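Local coordinates for protein putative hydrolase (PDB 3LLC) that probably acts as an alpha/beta-hydrolase-fold esterase, cleaving fatty acyl thioesters from proteins and perhaps acyl-glucuronide esters, at residues Ile211-Ala216 and Leu239-Asp244; Asp217-Tyr222 and Gly245-Ser250; Met140-Pro145 and Cys207-Leu212. One frame throughout, in Å; residues are numbered along the deposited sequence. Where two conformers were deposited one is given.

Contact 1 of 3, residues Ile211-Ala216 and Leu239-Asp244; sequences ILQGMA and LTLVRD
Thr240 N donates an almost straight hydrogen bond to Ile211 O (2.8 Å, N-H...O 177°), the shortest of four backbone bonds that join two parallel strands. With helix 222-230 between them, these strands form the last beta-alpha-beta crossover of the alpha/beta hydrolase sheet, and strand 237-242 is its outermost strand on this side. The pattern runs on through Gln213 N to Thr240 O and Val242 N to Gln213 O, and closes where Met215 N reaches Val242 O at 2.9 Å.

Branched aliphatic residues suit the face under helix 222-230. There Leu239 CD1 lies against Ile211 CG2 at 3.6 Å, the two side chains meeting at a slant, and Leu241 CD2 rests on Gln213 CG at 3.9 Å. Beyond that methylene, chi2 of 74° bends Gln213 CD out of line; from the amide it carries, NE2 donates in the carbonyl plane to a lone pair of Gly214 O at 3.0 Å. On the other face, toward helix 252-266, Leu212 and Thr240 stand side by side; Thr240 presents carbon to Leu212, while its hydroxyl pairs with His210 NE2. Beyond Gly214 the selenomethionine Met215 crosses Leu241 at about a right angle, bringing SE within 4.1 Å of Leu241 CB.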
loop_
_atom_site.group_PDB
_atom_site.type_symbol
_atom_site.label_atom_id
_atom_site.label_comp_id
_atom_site.label_asym_id
_atom_site.label_seq_id
_atom_site.Cartn_x
_atom_site.Cartn_y
_atom_site.Cartn_z
ATOM N N ILE A 211 1.843 6.898 11.147
ATOM C CA ILE A 211 2.619 5.656 10.856
ATOM C C ILE A 211 2.651 4.765 12.127
ATOM O O ILE A 211 2.875 5.268 13.237
ATOM C CB ILE A 211 4.072 5.977 10.456
ATOM C CG1 ILE A 211 4.139 6.926 9.238
ATOM C CG2 ILE A 211 4.907 4.658 10.167
ATOM C CD1 ILE A 211 5.440 7.805 9.188
ATOM N N LEU A 212 2.406 3.454 11.937
ATOM C CA LEU A 212 2.498 2.428 12.994
ATOM C C LEU A 212 3.629 1.477 12.547
ATOM O O LEU A 212 3.620 0.990 11.401
ATOM C CB LEU A 212 1.191 1.659 13.130
ATOM C CG LEU A 212 -0.028 2.421 13.697
ATOM C CD1 LEU A 212 -1.351 1.862 13.170
ATOM C CD2 LEU A 212 -0.041 2.335 15.217
ATOM N N GLN A 213 4.605 1.242 13.436
ATOM C CA GLN A 213 5.831 0.516 13.080
ATOM C C GLN A 213 6.363 -0.280 14.279
ATOM O O GLN A 213 6.531 0.239 15.417
ATOM C CB GLN A 213 6.891 1.522 12.590
ATOM C CG GLN A 213 8.280 0.955 12.358
ATOM C CD GLN A 213 8.375 0.105 11.094
ATOM O OE1 GLN A 213 7.942 0.511 9.997
ATOM N NE2 GLN A 213 8.980 -1.077 11.238
ATOM N N GLY A 214 6.652 -1.557 14.032
ATOM C CA GLY A 214 7.250 -2.399 15.052
ATOM C C GLY A 214 8.765 -2.269 15.110
ATOM O O GLY A 214 9.423 -2.093 14.070
HETATM N N MSE A 215 9.333 -2.371 16.308
HETATM C CA MSE A 215 10.792 -2.304 16.463
HETATM C C MSE A 215 11.446 -3.717 16.426
HETATM O O MSE A 215 12.648 -3.841 16.543
HETATM C CB MSE A 215 11.186 -1.523 17.723
HETATM C CG MSE A 215 10.582 -0.086 17.786
HETATM SE SE MSE A 215 11.065 0.869 19.345
HETATM C CE MSE A 215 12.886 1.320 18.934
ATOM N N ALA A 216 10.630 -4.760 16.344
ATOM C CA ALA A 216 11.134 -6.135 16.123
ATOM C C ALA A 216 10.778 -6.637 14.704
ATOM O O ALA A 216 10.539 -7.829 14.474
ATOM C CB ALA A 216 10.575 -7.081 17.213
ATOM N N LEU A 239 4.195 9.299 14.602
ATOM C CA LEU A 239 4.828 7.955 14.419
ATOM C C LEU A 239 4.681 7.168 15.752
ATOM O O LEU A 239 5.134 7.626 16.789
ATOM C CB LEU A 239 6.306 8.107 14.017
ATOM C CG LEU A 239 7.190 6.819 14.113
ATOM C CD1 LEU A 239 6.641 5.691 13.201
ATOM C CD2 LEU A 239 8.642 7.105 13.879
ATOM N N THR A 240 4.004 6.016 15.707
ATOM C CA THR A 240 3.817 5.181 16.861
ATOM C C THR A 240 4.765 3.974 16.663
ATOM O O THR A 240 4.545 3.156 15.746
ATOM C CB THR A 240 2.366 4.713 16.998
ATOM O OG1 THR A 240 1.477 5.850 17.161
ATOM C CG2 THR A 240 2.204 3.750 18.284
ATOM N N LEU A 241 5.760 3.867 17.545
ATOM C CA LEU A 241 6.743 2.769 17.554
ATOM C C LEU A 241 6.348 1.760 18.662
ATOM O O LEU A 241 6.158 2.115 19.826
ATOM C CB LEU A 241 8.149 3.295 17.805
ATOM C CG LEU A 241 8.843 4.029 16.642
ATOM C CD1 LEU A 241 10.057 4.893 17.142
ATOM C CD2 LEU A 241 9.261 3.081 15.469
ATOM N N VAL A 242 6.179 0.507 18.260
ATOM C CA VAL A 242 5.726 -0.544 19.160
ATOM C C VAL A 242 6.962 -1.476 19.377
ATOM O O VAL A 242 7.364 -2.166 18.427
ATOM C CB VAL A 242 4.551 -1.300 18.525
ATOM C CG1 VAL A 242 4.053 -2.422 19.485
ATOM C CG2 VAL A 242 3.382 -0.332 18.159
ATOM N N ARG A 243 7.510 -1.494 20.579
ATOM C CA ARG A 243 8.810 -2.126 20.854
ATOM C C ARG A 243 8.859 -3.605 20.375
ATOM O O ARG A 243 9.833 -3.996 19.729
ATOM C CB ARG A 243 9.170 -2.072 22.306
ATOM C CG ARG A 243 10.444 -2.816 22.723
ATOM C CD ARG A 243 11.661 -2.339 22.023
ATOM N NE ARG A 243 12.841 -3.131 22.413
ATOM C CZ ARG A 243 13.297 -4.202 21.750
ATOM N NH1 ARG A 243 12.682 -4.665 20.630
ATOM N NH2 ARG A 243 14.372 -4.821 22.216
ATOM N N ASP A 244 7.828 -4.380 20.701
ATOM C CA ASP A 244 7.799 -5.830 20.381
ATOM C C ASP A 244 7.006 -6.192 19.125
ATOM O O ASP A 244 6.780 -7.375 18.845
ATOM C CB ASP A 244 7.350 -6.673 21.591
ATOM C CG ASP A 244 5.893 -6.414 22.037
ATOM O OD1 ASP A 244 5.148 -5.725 21.326
ATOM O OD2 ASP A 244 5.522 -6.877 23.144
#

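Contact 2 of 3, residues Asp217-Tyr222 and Gly245-Ser250; sequences DPDVPY and GDHRLS
This is a polar loop-to-loop contact at the C-terminal ends of the parallel strands, where the turn after strand 209-214 meets the turn after strand 237-242 and an aspartate grips a histidine. Its centre is the bond from His247 ND1 to Asp217 OD2, 2.8 Å long and close to straight (168°). The oxygen lies in the plane of the imidazole, at its edge, and is approached on its syn side, although the carboxylate and ring planes are 58° apart.

Asp217 CG, anti to its backbone N (chi1 -176°), comes to within 3.4 Å of His247 ND1. OD1 accepts from the amides of Asp219 and Val220, each at 2.9 Å: the bond from Asp219 N closes an Asx turn, and that from Val220 N extends it to an Asx motif, tying the carboxylate to its own loop. OD2, besides the histidine, accepts from a water that also donates to Asp246 O at 2.8 Å, bridging the loops, and has a weak bond from Gln213 NE2. An aspartate suits this place because its short chain lets one carboxylate hold both its loop and the ring.

Carbon atoms also pack on the imidazole. Asp219 CB lies over one face, 4.1 Å from the ring centroid, in a CH-pi contact, and Asp219 OD2 is held by Tyr178 OH. Val220 CG2 comes obliquely to CE1 at 3.6 Å; a tetraethylene glycol, probably from the crystallisation liquor, lies about 4 Å from that side chain and may mark a pocket. With ND1 fixed by Asp217, NE2 faces Ser114 OG and is hydrogen-bonded to it, a geometry consistent with the Ser-His-Asp charge relay of alpha/beta hydrolases, in which the histidine would pass a proton to and from the serine.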
loop_
_atom_site.group_PDB
_atom_site.type_symbol
_atom_site.label_atom_id
_atom_site.label_comp_id
_atom_site.label_asym_id
_atom_site.label_seq_id
_atom_site.Cartn_x
_atom_site.Cartn_y
_atom_site.Cartn_z
ATOM N N ASP A 217 10.714 -5.717 13.759
ATOM C CA ASP A 217 10.361 -5.991 12.347
ATOM C C ASP A 217 11.650 -6.366 11.595
ATOM O O ASP A 217 12.557 -5.530 11.464
ATOM C CB ASP A 217 9.687 -4.718 11.770
ATOM C CG ASP A 217 9.178 -4.896 10.350
ATOM O OD1 ASP A 217 9.761 -5.728 9.597
ATOM O OD2 ASP A 217 8.235 -4.169 9.939
ATOM N N PRO A 218 11.799 -7.662 11.173
ATOM C CA PRO A 218 13.009 -8.070 10.478
ATOM C C PRO A 218 13.039 -7.745 8.968
ATOM O O PRO A 218 14.066 -7.974 8.350
ATOM C CB PRO A 218 13.039 -9.611 10.694
ATOM C CG PRO A 218 11.578 -9.960 10.637
ATOM C CD PRO A 218 10.813 -8.757 11.208
ATOM N N ASP A 219 11.958 -7.200 8.409
ATOM C CA ASP A 219 11.828 -6.927 6.971
ATOM C C ASP A 219 11.964 -5.432 6.646
ATOM O O ASP A 219 12.756 -5.065 5.790
ATOM C CB ASP A 219 10.474 -7.396 6.468
ATOM C CG ASP A 219 10.256 -8.904 6.685
ATOM O OD1 ASP A 219 11.241 -9.669 6.670
ATOM O OD2 ASP A 219 9.109 -9.299 6.927
ATOM N N VAL A 220 11.193 -4.598 7.344
ATOM C CA VAL A 220 11.343 -3.129 7.283
ATOM C C VAL A 220 11.889 -2.619 8.650
ATOM O O VAL A 220 11.153 -2.593 9.613
ATOM C CB VAL A 220 9.988 -2.448 6.942
ATOM C CG1 VAL A 220 10.127 -0.898 6.966
ATOM C CG2 VAL A 220 9.480 -2.908 5.561
ATOM N N PRO A 221 13.184 -2.265 8.745
ATOM C CA PRO A 221 13.765 -1.803 10.012
ATOM C C PRO A 221 13.021 -0.568 10.508
ATOM O O PRO A 221 12.634 0.248 9.677
ATOM C CB PRO A 221 15.209 -1.427 9.659
ATOM C CG PRO A 221 15.422 -1.802 8.252
ATOM C CD PRO A 221 14.141 -2.206 7.629
ATOM N N TYR A 222 12.817 -0.440 11.817
ATOM C CA TYR A 222 12.052 0.711 12.327
ATOM C C TYR A 222 12.735 2.042 11.949
ATOM O O TYR A 222 12.066 3.069 11.836
ATOM C CB TYR A 222 11.823 0.610 13.846
ATOM C CG TYR A 222 13.032 0.909 14.677
ATOM C CD1 TYR A 222 13.329 2.222 15.073
ATOM C CD2 TYR A 222 13.895 -0.115 15.099
ATOM C CE1 TYR A 222 14.458 2.499 15.808
ATOM C CE2 TYR A 222 15.029 0.167 15.843
ATOM C CZ TYR A 222 15.296 1.480 16.203
ATOM O OH TYR A 222 16.416 1.769 16.940
ATOM N N GLY A 245 6.601 -5.211 18.335
ATOM C CA GLY A 245 5.861 -5.465 17.117
ATOM C C GLY A 245 6.705 -6.019 15.968
ATOM O O GLY A 245 7.864 -5.627 15.806
ATOM N N ASP A 246 6.139 -6.964 15.192
ATOM C CA ASP A 246 6.847 -7.554 14.057
ATOM C C ASP A 246 6.338 -6.974 12.769
ATOM O O ASP A 246 5.637 -5.950 12.801
ATOM C CB ASP A 246 6.799 -9.099 14.117
ATOM C CG ASP A 246 5.409 -9.669 13.916
ATOM O OD1 ASP A 246 4.499 -9.012 13.409
ATOM O OD2 ASP A 246 5.228 -10.837 14.254
ATOM N N HIS A 247 6.687 -7.562 11.619
ATOM C CA HIS A 247 6.298 -6.950 10.343
ATOM C C HIS A 247 4.770 -6.996 10.090
ATOM O O HIS A 247 4.232 -6.120 9.442
ATOM C CB HIS A 247 7.031 -7.568 9.129
ATOM C CG HIS A 247 6.790 -6.815 7.854
ATOM N ND1 HIS A 247 7.069 -5.473 7.734
ATOM C CD2 HIS A 247 6.249 -7.200 6.668
ATOM C CE1 HIS A 247 6.720 -5.060 6.517
ATOM N NE2 HIS A 247 6.242 -6.095 5.844
ATOM N N ARG A 248 4.097 -8.019 10.582
ATOM C CA ARG A 248 2.662 -8.195 10.270
ATOM C C ARG A 248 1.727 -7.285 11.096
ATOM O O ARG A 248 0.640 -6.909 10.605
ATOM C CB ARG A 248 2.259 -9.667 10.483
ATOM C CG ARG A 248 2.778 -10.618 9.376
ATOM C CD ARG A 248 2.524 -12.110 9.746
ATOM N N LEU A 249 2.157 -6.932 12.326
ATOM C CA LEU A 249 1.375 -6.059 13.224
ATOM C C LEU A 249 -0.110 -6.439 13.198
ATOM O O LEU A 249 -0.968 -5.610 12.877
ATOM C CB LEU A 249 1.546 -4.578 12.821
ATOM C CG LEU A 249 2.883 -3.907 13.098
ATOM C CD1 LEU A 249 2.862 -2.402 12.694
ATOM C CD2 LEU A 249 3.363 -4.060 14.555
ATOM N N SER A 250 -0.401 -7.708 13.492
ATOM C CA SER A 250 -1.763 -8.242 13.401
ATOM C C SER A 250 -2.219 -8.983 14.661
ATOM O O SER A 250 -3.228 -9.696 14.648
ATOM C CB SER A 250 -1.891 -9.148 12.142
ATOM O OG SER A 250 -0.995 -10.246 12.234
HETATM O O HOH W 1 6.308 -3.366 11.872
#

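Contact 3 of 3, residues Met140-Pro145 and Cys207-Leu212; sequences MVLIAP and CPVHIL
Leu142 CD1 drops into the notch between two neighbours on the adjoining strand, with Val209 CG1 on one flank at 4.0 Å and Ile211 CG1 on the other. The side chain crosses Val209 at a slant. Further along, the ring of Pro145 ends the row: CD presses on Ile211 CG2 at 3.7 Å, ring and side chain meeting at about a right angle. Proline suits this spot, where the strand has ended and a compact, puckered ring can set its CD and CG against the methyl. Helix 222-230 closes over this face through Leu228.

Strands 136-143 and 209-214 are parallel neighbours in the alpha/beta hydrolase sheet, joined by five backbone bonds from Met140 N...Pro208 O to Ala144 N...Leu212 O; the last is nearly straight (176°) and carries the pairing past the strand end into the turn.

On the opposite face Leu212 CD1 is the bump. It lies over the hollow between Val141 CG1, 4.3 Å away, and Ile143 CG1, 4.5 Å away. Helix 252-266 packs on the same side, where Met265 touches Val141 and Met258 touches Ile143.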
loop_
_atom_site.group_PDB
_atom_site.type_symbol
_atom_site.label_atom_id
_atom_site.label_comp_id
_atom_site.label_asym_id
_atom_site.label_seq_id
_atom_site.Cartn_x
_atom_site.Cartn_y
_atom_site.Cartn_z
HETATM N N MSE A 140 -4.036 9.604 6.047
HETATM C CA MSE A 140 -3.311 8.399 5.627
HETATM C C MSE A 140 -2.809 7.685 6.880
HETATM O O MSE A 140 -2.239 8.306 7.791
HETATM C CB MSE A 140 -2.130 8.732 4.683
HETATM C CG MSE A 140 -2.501 9.438 3.342
HETATM SE SE MSE A 140 -0.887 10.102 2.409
HETATM C CE MSE A 140 0.349 8.958 3.431
ATOM N N VAL A 141 -3.050 6.363 6.932
ATOM C CA VAL A 141 -2.589 5.517 8.034
ATOM C C VAL A 141 -1.644 4.501 7.352
ATOM O O VAL A 141 -2.050 3.816 6.398
ATOM C CB VAL A 141 -3.732 4.836 8.762
ATOM C CG1 VAL A 141 -3.162 3.822 9.793
ATOM C CG2 VAL A 141 -4.682 5.877 9.488
ATOM N N LEU A 142 -0.378 4.481 7.758
ATOM C CA LEU A 142 0.657 3.650 7.097
ATOM C C LEU A 142 1.180 2.620 8.117
ATOM O O LEU A 142 1.542 3.000 9.217
ATOM C CB LEU A 142 1.787 4.535 6.589
ATOM C CG LEU A 142 1.401 5.680 5.634
ATOM C CD1 LEU A 142 2.644 6.514 5.254
ATOM C CD2 LEU A 142 0.720 5.069 4.417
ATOM N N ILE A 143 1.158 1.330 7.757
ATOM C CA ILE A 143 1.501 0.228 8.660
ATOM C C ILE A 143 2.788 -0.407 8.116
ATOM O O ILE A 143 2.773 -0.944 7.020
ATOM C CB ILE A 143 0.364 -0.809 8.702
ATOM C CG1 ILE A 143 -0.956 -0.131 9.160
ATOM C CG2 ILE A 143 0.736 -2.028 9.608
ATOM C CD1 ILE A 143 -2.118 -0.451 8.362
ATOM N N ALA A 144 3.885 -0.315 8.871
ATOM C CA ALA A 144 5.218 -0.786 8.449
ATOM C C ALA A 144 5.516 -0.404 7.003
ATOM O O ALA A 144 5.885 -1.235 6.184
ATOM C CB ALA A 144 5.339 -2.345 8.662
ATOM N N PRO A 145 5.362 0.896 6.662
ATOM C CA PRO A 145 5.469 1.258 5.260
ATOM C C PRO A 145 6.860 1.032 4.664
ATOM O O PRO A 145 7.867 1.224 5.350
ATOM C CB PRO A 145 5.133 2.759 5.265
ATOM C CG PRO A 145 5.566 3.193 6.631
ATOM C CD PRO A 145 5.142 2.063 7.525
ATOM N N CYS A 207 -2.305 16.423 4.205
ATOM C CA CYS A 207 -3.253 15.822 5.141
ATOM C C CYS A 207 -2.504 15.189 6.330
ATOM O O CYS A 207 -1.297 14.945 6.220
ATOM C CB CYS A 207 -4.027 14.700 4.425
ATOM S SG CYS A 207 -3.032 13.297 3.861
ATOM N N PRO A 208 -3.229 14.855 7.403
ATOM C CA PRO A 208 -2.542 14.118 8.514
ATOM C C PRO A 208 -2.048 12.742 8.107
ATOM O O PRO A 208 -2.683 12.060 7.291
ATOM C CB PRO A 208 -3.604 14.030 9.613
ATOM C CG PRO A 208 -4.712 14.979 9.202
ATOM C CD PRO A 208 -4.633 15.164 7.723
ATOM N N VAL A 209 -0.905 12.347 8.692
ATOM C CA VAL A 209 -0.291 11.046 8.447
ATOM C C VAL A 209 -0.007 10.408 9.821
ATOM O O VAL A 209 0.554 11.074 10.695
ATOM C CB VAL A 209 1.023 11.184 7.653
ATOM C CG1 VAL A 209 1.654 9.795 7.385
ATOM C CG2 VAL A 209 0.810 11.884 6.273
ATOM N N HIS A 210 -0.400 9.139 10.007
ATOM C CA HIS A 210 -0.066 8.370 11.200
ATOM C C HIS A 210 0.595 7.093 10.727
ATOM O O HIS A 210 -0.044 6.289 10.015
ATOM C CB HIS A 210 -1.321 8.019 11.982
ATOM C CG HIS A 210 -1.062 7.484 13.368
ATOM N ND1 HIS A 210 -2.023 7.502 14.358
ATOM C CD2 HIS A 210 0.042 6.933 13.931
ATOM C CE1 HIS A 210 -1.525 6.968 15.464
ATOM N NE2 HIS A 210 -0.270 6.625 15.236
ATOM N N ILE A 211 1.843 6.898 11.147
ATOM C CA ILE A 211 2.619 5.656 10.856
ATOM C C ILE A 211 2.651 4.765 12.127
ATOM O O ILE A 211 2.875 5.268 13.237
ATOM C CB ILE A 211 4.072 5.977 10.456
ATOM C CG1 ILE A 211 4.139 6.926 9.238
ATOM C CG2 ILE A 211 4.907 4.658 10.167
ATOM C CD1 ILE A 211 5.440 7.805 9.188
ATOM N N LEU A 212 2.406 3.454 11.937
ATOM C CA LEU A 212 2.498 2.428 12.994
ATOM C C LEU A 212 3.629 1.477 12.547
ATOM O O LEU A 212 3.620 0.990 11.401
ATOM C CB LEU A 212 1.191 1.659 13.130
ATOM C CG LEU A 212 -0.028 2.421 13.697
ATOM C CD1 LEU A 212 -1.351 1.862 13.170
ATOM C CD2 LEU A 212 -0.041 2.335 15.217
#

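How the contacts relate
Contacts 1 and 3 share strand 209-214, so that strands 136-143, 209-214 and 237-242 lie side by side, parallel to one another, in one mixed sheet; the two centres are about 11 Å apart. The centre of contact 2 lies about 8 Å from that of contact 1, and its loops continue both segments of that contact. Along the chain contact 3 opens first, contact 1 begins on residues 211-212 where contact 3 ends, and the segments of contacts 1 and 2 alternate. Ala216 N reaches Gly245 O where contacts 1 and 2 join, while Ala144 CB from contact 3 touches Asp217 and His247. The C-terminal strand ends thus carry the probable triad, as in other alpha/beta hydrolases.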